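Local structure of shikimate dehydrogenase (NADP(+)) (Thermotoga maritima, 3U62) at residues P110-G115 and D161-K166; R121-A126 and S169-T174; A126-Q129 and D134-V137; E143-L148 and V152-L157. The protein probably catalyses the reversible NADPH-linked reduction of 3-dehydroshikimate to shikimate, the fourth of seven steps of the pathway to chorismate. All blocks are in the same frame, centred on the assembly; numbering follows the deposited sequence.

Contact 1 (P110-G115 and D161-K166)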
loop_
_atom_site.group_PDB
_atom_site.type_symbol
_atom_site.label_atom_id
_atom_site.label_comp_id
_atom_site.label_asym_id
_atom_site.label_seq_id
_atom_site.Cartn_x
_atom_site.Cartn_y
_atom_site.Cartn_z
ATOM N N PRO A 110 8.749 -17.838 8.506
ATOM C CA PRO A 110 7.547 -17.030 8.761
ATOM C C PRO A 110 7.669 -15.582 8.298
ATOM O O PRO A 110 8.775 -15.044 8.206
ATOM C CB PRO A 110 7.415 -17.074 10.287
ATOM C CG PRO A 110 8.173 -18.289 10.697
ATOM C CD PRO A 110 9.329 -18.336 9.764
ATOM N N VAL A 111 6.522 -14.971 8.018
ATOM C CA VAL A 111 6.456 -13.583 7.579
ATOM C C VAL A 111 5.766 -12.737 8.646
ATOM O O VAL A 111 4.664 -13.066 9.091
ATOM C CB VAL A 111 5.690 -13.451 6.239
ATOM C CG1 VAL A 111 5.654 -12.002 5.779
ATOM C CG2 VAL A 111 6.325 -14.328 5.166
ATOM N N VAL A 112 6.424 -11.655 9.055
ATOM C CA VAL A 112 5.833 -10.695 9.986
ATOM C C VAL A 112 5.293 -9.495 9.204
ATOM O O VAL A 112 5.994 -8.915 8.371
ATOM C CB VAL A 112 6.852 -10.221 11.062
ATOM C CG1 VAL A 112 6.254 -9.127 11.941
ATOM C CG2 VAL A 112 7.289 -11.391 11.929
ATOM N N VAL A 113 4.038 -9.150 9.477
ATOM C CA VAL A 113 3.398 -7.977 8.891
ATOM C C VAL A 113 3.096 -6.985 10.013
ATOM O O VAL A 113 2.340 -7.297 10.936
ATOM C CB VAL A 113 2.094 -8.354 8.139
ATOM C CG1 VAL A 113 1.401 -7.111 7.590
ATOM C CG2 VAL A 113 2.385 -9.339 7.012
ATOM N N VAL A 114 3.699 -5.800 9.940
ATOM C CA VAL A 114 3.481 -4.761 10.947
ATOM C C VAL A 114 2.318 -3.871 10.520
ATOM O O VAL A 114 2.352 -3.261 9.449
ATOM C CB VAL A 114 4.748 -3.903 11.199
ATOM C CG1 VAL A 114 4.537 -2.962 12.382
ATOM C CG2 VAL A 114 5.957 -4.789 11.445
ATOM N N GLY A 115 1.295 -3.811 11.368
ATOM C CA GLY A 115 0.076 -3.067 11.072
ATOM C C GLY A 115 -1.087 -3.983 10.744
ATOM O O GLY A 115 -0.892 -5.153 10.406
ATOM N N ASP A 161 9.937 -7.298 18.516
ATOM C CA ASP A 161 11.341 -7.685 18.585
ATOM C C ASP A 161 11.527 -9.204 18.695
ATOM O O ASP A 161 12.349 -9.783 17.980
ATOM C CB ASP A 161 12.023 -6.961 19.748
ATOM C CG ASP A 161 13.532 -7.106 19.730
ATOM O OD1 ASP A 161 14.140 -7.067 20.819
ATOM O OD2 ASP A 161 14.116 -7.259 18.631
ATOM N N GLU A 162 10.757 -9.836 19.581
ATOM C CA GLU A 162 10.820 -11.288 19.779
ATOM C C GLU A 162 10.326 -12.065 18.565
ATOM O O GLU A 162 10.923 -13.081 18.194
ATOM C CB GLU A 162 9.985 -11.715 20.984
ATOM C CG GLU A 162 10.476 -11.232 22.328
ATOM C CD GLU A 162 9.353 -11.229 23.356
ATOM O OE1 GLU A 162 8.691 -12.282 23.558
ATOM O OE2 GLU A 162 9.128 -10.166 23.972
ATOM N N VAL A 163 9.231 -11.602 17.960
ATOM C CA VAL A 163 8.618 -12.340 16.852
ATOM C C VAL A 163 9.441 -12.257 15.561
ATOM O O VAL A 163 9.505 -13.230 14.804
ATOM C CB VAL A 163 7.125 -11.955 16.594
ATOM C CG1 VAL A 163 6.266 -12.250 17.823
ATOM C CG2 VAL A 163 6.987 -10.502 16.164
ATOM N N VAL A 164 10.070 -11.106 15.322
ATOM C CA VAL A 164 10.920 -10.919 14.141
ATOM C C VAL A 164 12.151 -11.832 14.201
ATOM O O VAL A 164 12.605 -12.340 13.172
ATOM C CB VAL A 164 11.326 -9.430 13.941
ATOM C CG1 VAL A 164 12.410 -9.282 12.876
ATOM C CG2 VAL A 164 10.113 -8.597 13.560
ATOM N N LYS A 165 12.666 -12.052 15.410
ATOM C CA LYS A 165 13.790 -12.963 15.635
ATOM C C LYS A 165 13.510 -14.376 15.100
ATOM O O LYS A 165 14.425 -15.065 14.645
ATOM C CB LYS A 165 14.139 -13.007 17.129
ATOM C CG LYS A 165 15.311 -13.913 17.513
ATOM C CD LYS A 165 16.642 -13.394 16.985
ATOM C CE LYS A 165 17.773 -14.349 17.329
ATOM N NZ LYS A 165 19.078 -13.893 16.776
ATOM N N LYS A 166 12.241 -14.787 15.145
ATOM C CA LYS A 166 11.822 -16.123 14.707
ATOM C C LYS A 166 11.320 -16.159 13.257
ATOM O O LYS A 166 10.863 -17.200 12.775
ATOM C CB LYS A 166 10.743 -16.673 15.649
ATOM C CG LYS A 166 11.223 -16.949 17.069
ATOM C CD LYS A 166 10.139 -17.603 17.926
ATOM C CE LYS A 166 10.735 -17.980 19.304
ATOM N NZ LYS A 166 9.743 -18.685 20.164
#

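Contact 2 (R121-A126 and S169-T174)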
loop_
_atom_site.group_PDB
_atom_site.type_symbol
_atom_site.label_atom_id
_atom_site.label_comp_id
_atom_site.label_asym_id
_atom_site.label_seq_id
_atom_site.Cartn_x
_atom_site.Cartn_y
_atom_site.Cartn_z
ATOM N N ARG A 121 -3.830 -5.454 5.207
ATOM C CA ARG A 121 -4.773 -6.436 4.678
ATOM C C ARG A 121 -4.521 -6.728 3.196
ATOM O O ARG A 121 -4.727 -7.859 2.741
ATOM C CB ARG A 121 -6.221 -6.006 4.942
ATOM C CG ARG A 121 -6.565 -5.906 6.432
ATOM C CD ARG A 121 -8.059 -5.767 6.692
ATOM N NE ARG A 121 -8.613 -4.517 6.169
ATOM C CZ ARG A 121 -8.694 -3.375 6.849
ATOM N NH1 ARG A 121 -8.254 -3.298 8.101
ATOM N NH2 ARG A 121 -9.217 -2.302 6.272
ATOM N N ALA A 122 -4.067 -5.716 2.456
ATOM C CA ALA A 122 -3.649 -5.899 1.065
ATOM C C ALA A 122 -2.391 -6.764 0.974
ATOM O O ALA A 122 -2.303 -7.650 0.120
ATOM C CB ALA A 122 -3.425 -4.553 0.395
ATOM N N VAL A 123 -1.430 -6.504 1.857
ATOM C CA VAL A 123 -0.192 -7.282 1.918
ATOM C C VAL A 123 -0.483 -8.743 2.278
ATOM O O VAL A 123 0.036 -9.653 1.628
ATOM C CB VAL A 123 0.836 -6.649 2.900
ATOM C CG1 VAL A 123 1.963 -7.620 3.233
ATOM C CG2 VAL A 123 1.402 -5.363 2.314
ATOM N N ILE A 124 -1.323 -8.956 3.291
ATOM C CA ILE A 124 -1.711 -10.307 3.707
ATOM C C ILE A 124 -2.388 -11.064 2.559
ATOM O O ILE A 124 -2.048 -12.220 2.292
ATOM C CB ILE A 124 -2.620 -10.297 4.966
ATOM C CG1 ILE A 124 -1.870 -9.702 6.163
ATOM C CG2 ILE A 124 -3.099 -11.715 5.301
ATOM C CD1 ILE A 124 -2.782 -9.138 7.247
ATOM N N TYR A 125 -3.327 -10.404 1.882
ATOM C CA TYR A 125 -4.007 -10.987 0.726
ATOM C C TYR A 125 -3.000 -11.391 -0.349
ATOM O O TYR A 125 -3.081 -12.493 -0.894
ATOM C CB TYR A 125 -5.039 -10.011 0.152
ATOM C CG TYR A 125 -5.898 -10.589 -0.955
ATOM C CD1 TYR A 125 -7.098 -11.239 -0.666
ATOM C CD2 TYR A 125 -5.517 -10.476 -2.293
ATOM C CE1 TYR A 125 -7.892 -11.769 -1.679
ATOM C CE2 TYR A 125 -6.301 -11.002 -3.313
ATOM C CZ TYR A 125 -7.486 -11.647 -3.001
ATOM O OH TYR A 125 -8.265 -12.168 -4.007
ATOM N N ALA A 126 -2.056 -10.497 -0.637
ATOM C CA ALA A 126 -1.006 -10.757 -1.619
ATOM C C ALA A 126 -0.155 -11.968 -1.234
ATOM O O ALA A 126 0.110 -12.835 -2.073
ATOM C CB ALA A 126 -0.133 -9.525 -1.795
ATOM N N SER A 169 10.936 -13.012 6.934
ATOM C CA SER A 169 10.540 -11.816 6.188
ATOM C C SER A 169 9.779 -10.835 7.070
ATOM O O SER A 169 9.001 -11.240 7.937
ATOM C CB SER A 169 9.691 -12.186 4.971
ATOM O OG SER A 169 10.407 -13.030 4.083
ATOM N N LEU A 170 10.010 -9.544 6.837
ATOM C CA LEU A 170 9.339 -8.479 7.576
ATOM C C LEU A 170 8.747 -7.437 6.628
ATOM O O LEU A 170 9.437 -6.923 5.745
ATOM C CB LEU A 170 10.310 -7.809 8.557
ATOM C CG LEU A 170 9.839 -6.578 9.341
ATOM C CD1 LEU A 170 8.752 -6.939 10.343
ATOM C CD2 LEU A 170 11.005 -5.911 10.043
ATOM N N PHE A 171 7.464 -7.138 6.826
ATOM C CA PHE A 171 6.760 -6.101 6.080
ATOM C C PHE A 171 6.292 -5.013 7.039
ATOM O O PHE A 171 5.541 -5.300 7.978
ATOM C CB PHE A 171 5.525 -6.679 5.373
ATOM C CG PHE A 171 5.832 -7.539 4.175
ATOM C CD1 PHE A 171 6.357 -8.819 4.331
ATOM C CD2 PHE A 171 5.556 -7.085 2.889
ATOM C CE1 PHE A 171 6.629 -9.622 3.225
ATOM C CE2 PHE A 171 5.826 -7.883 1.775
ATOM C CZ PHE A 171 6.363 -9.153 1.946
ATOM N N ASN A 172 6.731 -3.775 6.822
ATOM C CA ASN A 172 6.087 -2.643 7.479
ATOM C C ASN A 172 4.990 -2.093 6.585
ATOM O O ASN A 172 5.245 -1.733 5.432
ATOM C CB ASN A 172 7.066 -1.520 7.828
ATOM C CG ASN A 172 6.351 -0.267 8.327
ATOM O OD1 ASN A 172 6.483 0.815 7.754
ATOM N ND2 ASN A 172 5.564 -0.417 9.391
ATOM N N THR A 173 3.772 -2.030 7.115
ATOM C CA THR A 173 2.633 -1.496 6.365
ATOM C C THR A 173 2.043 -0.248 7.030
ATOM O O THR A 173 1.056 0.318 6.548
ATOM C CB THR A 173 1.520 -2.551 6.150
ATOM O OG1 THR A 173 0.813 -2.764 7.380
ATOM C CG2 THR A 173 2.103 -3.875 5.658
ATOM N N THR A 174 2.657 0.174 8.134
ATOM C CA THR A 174 2.207 1.345 8.887
ATOM C C THR A 174 2.860 2.621 8.363
ATOM O O THR A 174 3.707 2.578 7.464
ATOM C CB THR A 174 2.537 1.223 10.396
ATOM O OG1 THR A 174 3.954 1.343 10.593
ATOM C CG2 THR A 174 2.057 -0.105 10.963
#

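Contact 3 (A126-Q129 and D134-V137)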
loop_
_atom_site.group_PDB
_atom_site.type_symbol
_atom_site.label_atom_id
_atom_site.label_comp_id
_atom_site.label_asym_id
_atom_site.label_seq_id
_atom_site.Cartn_x
_atom_site.Cartn_y
_atom_site.Cartn_z
ATOM N N ALA A 126 -2.056 -10.497 -0.637
ATOM C CA ALA A 126 -1.006 -10.757 -1.619
ATOM C C ALA A 126 -0.155 -11.968 -1.234
ATOM O O ALA A 126 0.110 -12.835 -2.073
ATOM C CB ALA A 126 -0.133 -9.525 -1.795
ATOM N N LEU A 127 0.260 -12.023 0.031
ATOM C CA LEU A 127 1.068 -13.130 0.543
ATOM C C LEU A 127 0.339 -14.466 0.431
ATOM O O LEU A 127 0.931 -15.466 0.020
ATOM C CB LEU A 127 1.485 -12.876 1.996
ATOM C CG LEU A 127 2.483 -11.749 2.275
ATOM C CD1 LEU A 127 2.477 -11.387 3.754
ATOM C CD2 LEU A 127 3.892 -12.102 1.809
ATOM N N LEU A 128 -0.944 -14.473 0.788
ATOM C CA LEU A 128 -1.765 -15.676 0.683
ATOM C C LEU A 128 -1.942 -16.128 -0.766
ATOM O O LEU A 128 -1.991 -17.334 -1.039
ATOM C CB LEU A 128 -3.124 -15.470 1.357
ATOM C CG LEU A 128 -3.127 -15.381 2.887
ATOM C CD1 LEU A 128 -4.466 -14.868 3.384
ATOM C CD2 LEU A 128 -2.795 -16.722 3.540
ATOM N N GLN A 129 -2.034 -15.165 -1.684
ATOM C CA GLN A 129 -2.105 -15.460 -3.115
ATOM C C GLN A 129 -0.794 -16.040 -3.639
ATOM O O GLN A 129 -0.779 -16.756 -4.641
ATOM C CB GLN A 129 -2.498 -14.214 -3.915
ATOM C CG GLN A 129 -3.949 -13.785 -3.719
ATOM C CD GLN A 129 -4.935 -14.887 -4.065
ATOM O OE1 GLN A 129 -5.258 -15.105 -5.232
ATOM N NE2 GLN A 129 -5.417 -15.594 -3.042
ATOM N N ASP A 134 2.596 -19.064 6.836
ATOM C CA ASP A 134 2.895 -18.647 8.201
ATOM C C ASP A 134 3.041 -17.130 8.282
ATOM O O ASP A 134 4.127 -16.584 8.060
ATOM C CB ASP A 134 4.167 -19.348 8.689
ATOM C CG ASP A 134 4.187 -19.564 10.194
ATOM O OD1 ASP A 134 3.244 -19.124 10.890
ATOM O OD2 ASP A 134 5.155 -20.179 10.685
ATOM N N ILE A 135 1.935 -16.457 8.593
ATOM C CA ILE A 135 1.900 -14.997 8.647
ATOM C C ILE A 135 1.567 -14.519 10.058
ATOM O O ILE A 135 0.546 -14.907 10.635
ATOM C CB ILE A 135 0.898 -14.399 7.621
ATOM C CG1 ILE A 135 1.220 -14.889 6.204
ATOM C CG2 ILE A 135 0.917 -12.866 7.672
ATOM C CD1 ILE A 135 0.082 -14.740 5.206
ATOM N N TRP A 136 2.445 -13.680 10.602
ATOM C CA TRP A 136 2.279 -13.124 11.937
ATOM C C TRP A 136 2.080 -11.620 11.850
ATOM O O TRP A 136 2.975 -10.887 11.423
ATOM C CB TRP A 136 3.497 -13.430 12.814
ATOM C CG TRP A 136 3.859 -14.887 12.922
ATOM C CD1 TRP A 136 3.031 -15.961 12.732
ATOM C CD2 TRP A 136 5.137 -15.428 13.281
ATOM N NE1 TRP A 136 3.720 -17.131 12.930
ATOM C CE2 TRP A 136 5.013 -16.836 13.272
ATOM C CE3 TRP A 136 6.378 -14.859 13.604
ATOM C CZ2 TRP A 136 6.082 -17.685 13.576
ATOM C CZ3 TRP A 136 7.442 -15.704 13.904
ATOM C CH2 TRP A 136 7.285 -17.102 13.889
ATOM N N VAL A 137 0.899 -11.167 12.251
ATOM C CA VAL A 137 0.585 -9.746 12.267
ATOM C C VAL A 137 0.963 -9.155 13.622
ATOM O O VAL A 137 0.621 -9.707 14.668
ATOM C CB VAL A 137 -0.912 -9.488 11.957
ATOM C CG1 VAL A 137 -1.269 -8.014 12.133
ATOM C CG2 VAL A 137 -1.251 -9.948 10.549
#

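Contact 4 (E143-L148 and V152-L157). With SO4 (sulfate ion), chain E; SO4 (sulfate ion), chain D.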
loop_
_atom_site.group_PDB
_atom_site.type_symbol
_atom_site.label_atom_id
_atom_site.label_comp_id
_atom_site.label_asym_id
_atom_site.label_seq_id
_atom_site.Cartn_x
_atom_site.Cartn_y
_atom_site.Cartn_z
ATOM N N GLU A 143 -9.099 -2.352 17.643
ATOM C CA GLU A 143 -10.109 -2.262 16.595
ATOM C C GLU A 143 -9.645 -2.920 15.288
ATOM O O GLU A 143 -10.369 -3.734 14.712
ATOM C CB GLU A 143 -10.500 -0.792 16.390
ATOM C CG GLU A 143 -11.466 -0.520 15.254
ATOM C CD GLU A 143 -10.754 -0.217 13.953
ATOM O OE1 GLU A 143 -10.851 -1.038 13.017
ATOM O OE2 GLU A 143 -10.090 0.840 13.869
ATOM N N ARG A 144 -8.437 -2.580 14.841
ATOM C CA ARG A 144 -7.907 -3.100 13.577
ATOM C C ARG A 144 -7.587 -4.590 13.631
ATOM O O ARG A 144 -7.716 -5.292 12.618
ATOM C CB ARG A 144 -6.681 -2.306 13.130
ATOM C CG ARG A 144 -7.031 -0.943 12.566
ATOM C CD ARG A 144 -5.802 -0.156 12.176
ATOM N NE ARG A 144 -6.181 1.099 11.534
ATOM C CZ ARG A 144 -5.330 2.051 11.162
ATOM N NH1 ARG A 144 -4.026 1.907 11.363
ATOM N NH2 ARG A 144 -5.786 3.154 10.584
ATOM N N ALA A 145 -7.164 -5.068 14.801
ATOM C CA ALA A 145 -6.935 -6.494 15.012
ATOM C C ALA A 145 -8.243 -7.276 14.887
ATOM O O ALA A 145 -8.250 -8.407 14.390
ATOM C CB ALA A 145 -6.292 -6.739 16.370
ATOM N N LYS A 146 -9.340 -6.667 15.334
ATOM C CA LYS A 146 -10.656 -7.305 15.280
ATOM C C LYS A 146 -11.282 -7.276 13.881
ATOM O O LYS A 146 -12.228 -8.017 13.603
ATOM C CB LYS A 146 -11.596 -6.711 16.335
ATOM C CG LYS A 146 -11.247 -7.150 17.753
ATOM C CD LYS A 146 -12.165 -6.545 18.797
ATOM C CE LYS A 146 -11.831 -7.092 20.182
ATOM N NZ LYS A 146 -12.658 -6.454 21.254
ATOM N N ALA A 147 -10.743 -6.426 13.008
ATOM C CA ALA A 147 -11.168 -6.374 11.611
ATOM C C ALA A 147 -10.457 -7.430 10.758
ATOM O O ALA A 147 -10.813 -7.634 9.594
ATOM C CB ALA A 147 -10.942 -4.978 11.041
ATOM N N LEU A 148 -9.461 -8.096 11.341
ATOM C CA LEU A 148 -8.698 -9.123 10.632
ATOM C C LEU A 148 -9.412 -10.466 10.663
ATOM O O LEU A 148 -9.638 -11.037 11.737
ATOM C CB LEU A 148 -7.297 -9.276 11.234
ATOM C CG LEU A 148 -6.272 -8.157 11.029
ATOM C CD1 LEU A 148 -5.046 -8.429 11.898
ATOM C CD2 LEU A 148 -5.870 -8.024 9.562
ATOM N N VAL A 152 -4.175 -15.646 10.188
ATOM C CA VAL A 152 -2.910 -15.120 10.688
ATOM C C VAL A 152 -2.850 -15.254 12.208
ATOM O O VAL A 152 -3.878 -15.455 12.860
ATOM C CB VAL A 152 -2.715 -13.625 10.292
ATOM C CG1 VAL A 152 -2.640 -13.464 8.777
ATOM C CG2 VAL A 152 -3.828 -12.746 10.876
ATOM N N LYS A 153 -1.647 -15.156 12.767
ATOM C CA LYS A 153 -1.491 -14.988 14.207
ATOM C C LYS A 153 -1.317 -13.501 14.485
ATOM O O LYS A 153 -0.740 -12.777 13.668
ATOM C CB LYS A 153 -0.300 -15.791 14.731
ATOM C CG LYS A 153 -0.498 -17.297 14.637
ATOM C CD LYS A 153 0.643 -18.059 15.280
ATOM C CE LYS A 153 0.405 -19.562 15.208
ATOM N NZ LYS A 153 1.463 -20.335 15.917
ATOM N N ILE A 154 -1.825 -13.043 15.626
ATOM C CA ILE A 154 -1.817 -11.614 15.942
ATOM C C ILE A 154 -1.087 -11.334 17.258
ATOM O O ILE A 154 -1.356 -11.967 18.281
ATOM C CB ILE A 154 -3.255 -11.019 15.954
ATOM C CG1 ILE A 154 -3.956 -11.281 14.613
ATOM C CG2 ILE A 154 -3.216 -9.508 16.228
ATOM C CD1 ILE A 154 -5.470 -11.148 14.649
ATOM N N PHE A 155 -0.160 -10.378 17.202
ATOM C CA PHE A 155 0.669 -9.996 18.341
ATOM C C PHE A 155 0.640 -8.480 18.527
ATOM O O PHE A 155 0.326 -7.742 17.591
ATOM C CB PHE A 155 2.115 -10.459 18.124
ATOM C CG PHE A 155 2.251 -11.936 17.876
ATOM C CD1 PHE A 155 2.345 -12.431 16.578
ATOM C CD2 PHE A 155 2.287 -12.833 18.939
ATOM C CE1 PHE A 155 2.470 -13.797 16.342
ATOM C CE2 PHE A 155 2.411 -14.201 18.715
ATOM C CZ PHE A 155 2.504 -14.685 17.413
ATOM N N SER A 156 0.962 -8.023 19.734
ATOM C CA SER A 156 1.062 -6.591 20.015
ATOM C C SER A 156 2.468 -6.077 19.703
ATOM O O SER A 156 3.410 -6.866 19.590
ATOM C CB SER A 156 0.668 -6.295 21.464
ATOM O OG SER A 156 1.308 -7.188 22.363
ATOM N N LEU A 157 2.606 -4.758 19.570
ATOM C CA LEU A 157 3.860 -4.144 19.119
ATOM C C LEU A 157 5.045 -4.363 20.068
ATOM O O LEU A 157 6.202 -4.337 19.629
ATOM C CB LEU A 157 3.667 -2.648 18.835
ATOM C CG LEU A 157 4.692 -1.952 17.931
ATOM C CD1 LEU A 157 4.539 -2.361 16.470
ATOM C CD2 LEU A 157 4.602 -0.440 18.077
HETATM S S SO4 E . -2.321 -0.659 13.553
HETATM O O1 SO4 E . -2.505 0.767 13.811
HETATM O O2 SO4 E . -3.294 -1.424 14.333
HETATM O O3 SO4 E . -0.972 -1.054 13.947
HETATM O O4 SO4 E . -2.509 -0.927 12.129
HETATM S S SO4 D . -1.133 4.165 9.477
HETATM O O1 SO4 D . -1.703 5.461 9.840
HETATM O O2 SO4 D . -2.149 3.122 9.611
HETATM O O3 SO4 D . -0.009 3.863 10.359
HETATM O O4 SO4 D . -0.670 4.207 8.093
#

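Contact 1 (P110-G115 and D161-K166)
Val112 meets the helix 160-165 with both of its methyl groups: CG1 lies 4.2 Å from CG2 of Val164, while CG2 lies 4.3 Å from CG2 of Val163. This is a strand-against-helix contact of the Rossmann fold, in which the strand 111-114 runs inside a parallel sheet and one face of that sheet is covered by the helix. The fork of Val112 is set by its first torsion, with CG1 opposite the backbone N (chi1 175°) and CG2 opposite the carbonyl carbon, which sends one branch to each of two successive helix residues. CG2 also comes within 4.1 Å of the carbonyl O of Val163. No hydrogen bond joins the two segments, and the two valine pairs supply the apolar part of the contact. At the start of the strand segment, Pro110, which follows a cis peptide bond, brings ring atoms CG and CD to the residue just past the helix, Lys166. The alternation along the strand is clear from the distances: the side chains of Val111 and Val113 stay more than 9 Å from the helical segment and touch Leu127 of the helix 118-129 instead. A second shell closes around the valines, with Leu170 touching both Val112 and Val164, and Val138 touching both Val112 and Val163. Elsewhere on the helix, Lys165 forms a salt bridge with Asp188, and Asp161 OD2 is hydrogen-bonded to Ser186 and Ser189. At the Pro110 end, the carbonyl O of Lys166 sits 3.6 Å from the ring atom CD of Pro110.

Contact 2 (R121-A126 and S169-T174)
The helix 118-129 passes over the end of the strand 169-172 with Val123 and Thr173 as the nearest backbone positions, their CA atoms 7.8 Å apart, and no hydrogen bond links the two segments. Val123 is the residue of the helical segment that fills this interval, and it divides its two methyl groups between two partners. CG1, placed opposite the backbone N (chi1 166°), approaches the Phe171 ring obliquely and comes to 3.6 Å from CD2, with CG of the same ring at 4.0 Å. CG2 goes the other way and meets CG2 of Thr173 tip to tip at 3.7 Å. In the Rossmann fold this helix follows the first strand and the glycine-rich turn, and here it covers the sheet face opposite the helix 160-165. Thr173 stands just past its strand and turns its two branches to different tasks. With chi1 at 74°, OG1 lies between the backbone N and the carbonyl carbon, and CG2 is left opposite the carbonyl carbon, directed to Val123. OG1 is hydrogen-bonded to the carbonyl O of Val114 and so has a polar partner within this buried setting. Thr173 also touches Ala119 and Ala120, close to Gly115 of the predicted NADP(+) site. The Phe171 ring also stacks with Tyr197 and touches Val111 and Leu127. Val98 of the helix 94-101 packs against Val123.

Contact 3 (A126-Q129 and D134-V137)
Ile135 carries CG1 opposite its carbonyl carbon (chi1 -56°), and the chain runs on extended through CG1 (chi2 162°), which projects CD1 from the strand to the helix 118-129. Leu128 is turned the same way, CG opposite its carbonyl carbon and the chain extended beyond it. Its bond from CA to CB points neither to the strand nor from it, but the branched end lies closer, with CD2 3.9 Å from Ile135 CD1. The same methyl of Ile135 has CG of Leu128 at 4.0 Å, and those two side chains cross obliquely. From the preceding helix residue, CB of Leu127 also lies 4.0 Å from Ile135 CD1. One terminal methyl therefore rests against two successive leucines, at the stem of the first and the branched end of the second. The contact is wholly apolar, with no hydrogen bond across it, although Leu128 is partly exposed. On the other face of the strand, Trp136 NE1 makes a weak, bent hydrogen bond to Asp134 OD1 (2.9 Å). The contact closes the beta-alpha-beta unit made by the strand 111-114, the helix 118-129 and the strand 135-139, and only four residues separate its two segments. Leu127 and Ile135 both reach Val113 of the central strand, and Leu127 touches Val111 as well. Beyond Ile135 lies Val152, before the edge strand 153-156, while Ala126 packs against Val98 and Val99 of the helix 94-101.

Contact 4 (E143-L148 and V152-L157)
Apolar contacts join Ala145 and Leu148 to Ile154 across the two segments. CD1 of Leu148 meets CD1 of Ile154 at 3.9 Å, the two chains lying at a slant, and CB of Ala145 lies 4.1 Å from Ile154 CG2. Ile154 also sets CD1 3.9 Å from the carbonyl O of Ala145. Its CG1 arm stands opposite the carbonyl carbon (chi1 -56°), leaving CG2 for the alanine and CD1 for the leucine. These pairs place the helix 142-146 against the edge strand 153-156, within the beta-alpha-beta unit begun by the strand 135-139. Leu148 further touches Val137, Arg121 and Ile124.

The polar interactions belong to Arg144, whose extended chain leads away from Ile154 to two sulfate ions, probably from the crystallisation liquor. NH1 donates to O2 of the chain D sulfate at 2.8 Å, an oxygen lying at the edge of the guanidinium, near its plane. The same nitrogen makes weak bonds to O4 and O1 of the chain E sulfate, at 3.3 and 3.1 Å. O4 is in plane, with an N-H...O angle of 161°, and the bond to O1 is more bent at 131°. A leucine here has no guanidinium, and the two sulfates, losing the donor they share, would probably be held less firmly. Ala116 N, Arg140, Asn139 and Thr141 also bind sulfate here, as does Ser175.

Glu143 and Arg144 belong to the predicted NADP(+) site, and the gathering of donors around these anions is consistent with a pocket suited to the cofactor's phosphate.

Overall arrangement
From the N terminus, strand 111-114 leads into helix 118-129 and strand 135-139, and contact 3 closes this first beta-alpha-beta unit. Helix 142-146 and strand 153-156 follow, joined by contact 4, so contacts 3 and 4 stand in series. Both are nested inside the long loop that contact 1 closes when helix 160-165 returns to strand 111-114. Strand 169-172 then pairs beside strand 111-114, and contact 2 ties it to helix 118-129, crossing contact 1 along the chain. Contact 4 also lies within the loop of contact 2, while contacts 2 and 3 share Ala126. Together they bind both faces of one parallel sheet in the Rossmann-type nucleotide-binding domain.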